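Local coordinates for klebicin C activity (Klebsiella pneumoniae, PDB 7NNA), which is a bacteriocin whose Tol-binding domain, captured here, probably takes part in importing the toxin into target cells through the efflux channel TolC, at residues T65-D70 against K114-E119. Sequence-based numbering, arbitrary orientation.
Sequences TQHLKD and KKAERE. Unlike the reference sequence in segment 65-70: Q66 (reference Leu).
The methyl of A116 sits between H67 and L68, and nearly all of the contact is apolar. Its CB lies 3.9 Å from L68 CA, close against the backbone of the facing helix, and here the two segments have their closest CA pair, A116 CA and L68 CA, 5.0 Å apart. On one flank the H67 ring approaches obliquely, bringing CD2 to 3.7 Å from A116 CB; the ring reaches across because its CG stands anti to the backbone N (chi1 -179°). On the other flank both methyls of L68 lie against one side of the E117 stem, the two side chains crossing at a slant: CD1 touches E117 CB at 3.8 Å, while CD2 rests 4.0 Å from E117 CG. The two side chains therefore meet aliphatic part to aliphatic part, and the carboxylate of E117 is carried onward by an extended chain to a salt bridge with R113 on its own helix. L68 also touches R113.

Helices 14-79 and 93-197 run antiparallel here as the two arms of a long helical hairpin, their local axes 8.6 Å apart and inclined at 163°. The small alanine at the interface suits this close approach, with only 187 Å² buried in all.

Between 65-70 and 114-119 the polar groups find partners within their own helices, as E117 does with R113. Q66 NE2 donates to D70 OD1 at 3.0 Å; D70 OD1 lies almost in the amide plane of Q66, while NE2 comes to it from above the carboxylate plane (40° out of it). K69 forms a salt bridge with D73, one turn on.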
loop_
_atom_site.group_PDB
_atom_site.type_symbol
_atom_site.label_atom_id
_atom_site.label_comp_id
_atom_site.label_asym_id
_atom_site.label_seq_id
_atom_site.Cartn_x
_atom_site.Cartn_y
_atom_site.Cartn_z
ATOM N N THR A 65 -29.750 -11.223 -7.899
ATOM C CA THR A 65 -30.909 -10.377 -7.640
ATOM C C THR A 65 -31.889 -10.520 -8.829
ATOM O O THR A 65 -33.108 -10.617 -8.648
ATOM C CB THR A 65 -30.427 -8.928 -7.399
ATOM O OG1 THR A 65 -29.728 -8.904 -6.165
ATOM C CG2 THR A 65 -31.576 -7.909 -7.335
ATOM N N GLN A 66 -31.348 -10.566 -10.055
ATOM C CA GLN A 66 -32.177 -10.756 -11.246
ATOM C C GLN A 66 -32.838 -12.117 -11.216
ATOM O O GLN A 66 -34.021 -12.233 -11.583
ATOM C CB GLN A 66 -31.347 -10.602 -12.522
ATOM C CG GLN A 66 -32.193 -10.754 -13.810
ATOM C CD GLN A 66 -33.258 -9.678 -13.905
ATOM O OE1 GLN A 66 -32.990 -8.477 -13.722
ATOM N NE2 GLN A 66 -34.502 -10.096 -14.184
ATOM N N HIS A 67 -32.123 -13.152 -10.766
ATOM C CA HIS A 67 -32.729 -14.480 -10.680
ATOM C C HIS A 67 -33.926 -14.484 -9.700
ATOM O O HIS A 67 -34.984 -15.021 -10.026
ATOM C CB HIS A 67 -31.694 -15.527 -10.311
ATOM C CG HIS A 67 -32.303 -16.872 -10.244
ATOM N ND1 HIS A 67 -32.882 -17.445 -11.357
ATOM C CD2 HIS A 67 -32.456 -17.696 -9.192
ATOM C CE1 HIS A 67 -33.334 -18.622 -10.961
ATOM N NE2 HIS A 67 -33.065 -18.830 -9.672
ATOM N N LEU A 68 -33.780 -13.823 -8.549
ATOM C CA LEU A 68 -34.856 -13.686 -7.565
ATOM C C LEU A 68 -36.049 -12.943 -8.204
ATOM O O LEU A 68 -37.183 -13.395 -8.120
ATOM C CB LEU A 68 -34.317 -12.900 -6.354
ATOM C CG LEU A 68 -35.348 -12.468 -5.298
ATOM C CD1 LEU A 68 -36.128 -13.698 -4.714
ATOM C CD2 LEU A 68 -34.661 -11.766 -4.208
ATOM N N LYS A 69 -35.784 -11.865 -8.934
ATOM C CA LYS A 69 -36.819 -11.108 -9.629
ATOM C C LYS A 69 -37.591 -12.055 -10.620
ATOM O O LYS A 69 -38.835 -12.056 -10.653
ATOM C CB LYS A 69 -36.132 -9.939 -10.378
ATOM C CG LYS A 69 -37.072 -8.914 -11.002
ATOM C CD LYS A 69 -36.348 -8.108 -12.120
ATOM C CE LYS A 69 -37.140 -8.117 -13.429
ATOM N NZ LYS A 69 -37.927 -9.385 -13.589
ATOM N N ASP A 70 -36.840 -12.906 -11.368
ATOM C CA ASP A 70 -37.476 -13.865 -12.301
ATOM C C ASP A 70 -38.383 -14.931 -11.597
ATOM O O ASP A 70 -39.405 -15.366 -12.142
ATOM C CB ASP A 70 -36.385 -14.596 -13.070
ATOM C CG ASP A 70 -35.572 -13.706 -13.968
ATOM O OD1 ASP A 70 -36.086 -12.625 -14.372
ATOM O OD2 ASP A 70 -34.429 -14.074 -14.265
ATOM N N LYS A 114 -37.654 -18.660 -1.982
ATOM C CA LYS A 114 -36.907 -18.599 -0.712
ATOM C C LYS A 114 -35.434 -18.923 -0.949
ATOM O O LYS A 114 -34.543 -18.257 -0.372
ATOM C CB LYS A 114 -37.506 -19.609 0.296
ATOM C CG LYS A 114 -38.681 -19.046 1.096
ATOM C CD LYS A 114 -39.074 -20.020 2.252
ATOM C CE LYS A 114 -40.071 -19.414 3.242
ATOM N NZ LYS A 114 -41.488 -19.077 2.698
ATOM N N LYS A 115 -35.159 -19.913 -1.799
ATOM C CA LYS A 115 -33.775 -20.268 -2.115
ATOM C C LYS A 115 -33.099 -19.183 -2.953
ATOM O O LYS A 115 -31.954 -18.802 -2.651
ATOM C CB LYS A 115 -33.755 -21.609 -2.840
ATOM C CG LYS A 115 -32.364 -22.116 -3.142
ATOM C CD LYS A 115 -32.403 -23.234 -4.142
ATOM C CE LYS A 115 -31.030 -23.840 -4.321
ATOM N NZ LYS A 115 -31.049 -24.830 -5.409
ATOM N N ALA A 116 -33.793 -18.629 -3.976
ATOM C CA ALA A 116 -33.186 -17.537 -4.765
ATOM C C ALA A 116 -32.885 -16.317 -3.865
ATOM O O ALA A 116 -31.833 -15.629 -4.043
ATOM C CB ALA A 116 -34.082 -17.115 -5.904
ATOM N N GLU A 117 -33.777 -16.068 -2.885
ATOM C CA GLU A 117 -33.545 -14.959 -1.995
ATOM C C GLU A 117 -32.372 -15.214 -1.052
ATOM O O GLU A 117 -31.551 -14.311 -0.834
ATOM C CB GLU A 117 -34.809 -14.523 -1.240
ATOM C CG GLU A 117 -34.494 -13.224 -0.519
ATOM C CD GLU A 117 -35.690 -12.455 -0.032
ATOM O OE1 GLU A 117 -36.655 -13.115 0.399
ATOM O OE2 GLU A 117 -35.672 -11.200 -0.082
ATOM N N ARG A 118 -32.267 -16.420 -0.480
ATOM C CA ARG A 118 -31.108 -16.755 0.362
ATOM C C ARG A 118 -29.766 -16.538 -0.407
ATOM O O ARG A 118 -28.801 -15.946 0.129
ATOM C CB ARG A 118 -31.207 -18.217 0.798
ATOM C CG ARG A 118 -31.326 -18.350 2.316
ATOM C CD ARG A 118 -31.398 -19.784 2.817
ATOM N NE ARG A 118 -32.743 -20.326 2.692
ATOM C CZ ARG A 118 -33.091 -21.290 1.843
ATOM N NH1 ARG A 118 -34.348 -21.699 1.779
ATOM N NH2 ARG A 118 -32.178 -21.867 1.068
ATOM N N GLU A 119 -29.733 -16.952 -1.672
ATOM C CA GLU A 119 -28.536 -16.796 -2.504
ATOM C C GLU A 119 -28.259 -15.342 -2.866
ATOM O O GLU A 119 -27.085 -14.945 -2.915
ATOM C CB GLU A 119 -28.628 -17.655 -3.777
ATOM C CG GLU A 119 -28.603 -19.135 -3.457
ATOM C CD GLU A 119 -28.612 -20.048 -4.667
ATOM O OE1 GLU A 119 -29.077 -21.204 -4.533
ATOM O OE2 GLU A 119 -28.164 -19.605 -5.753
#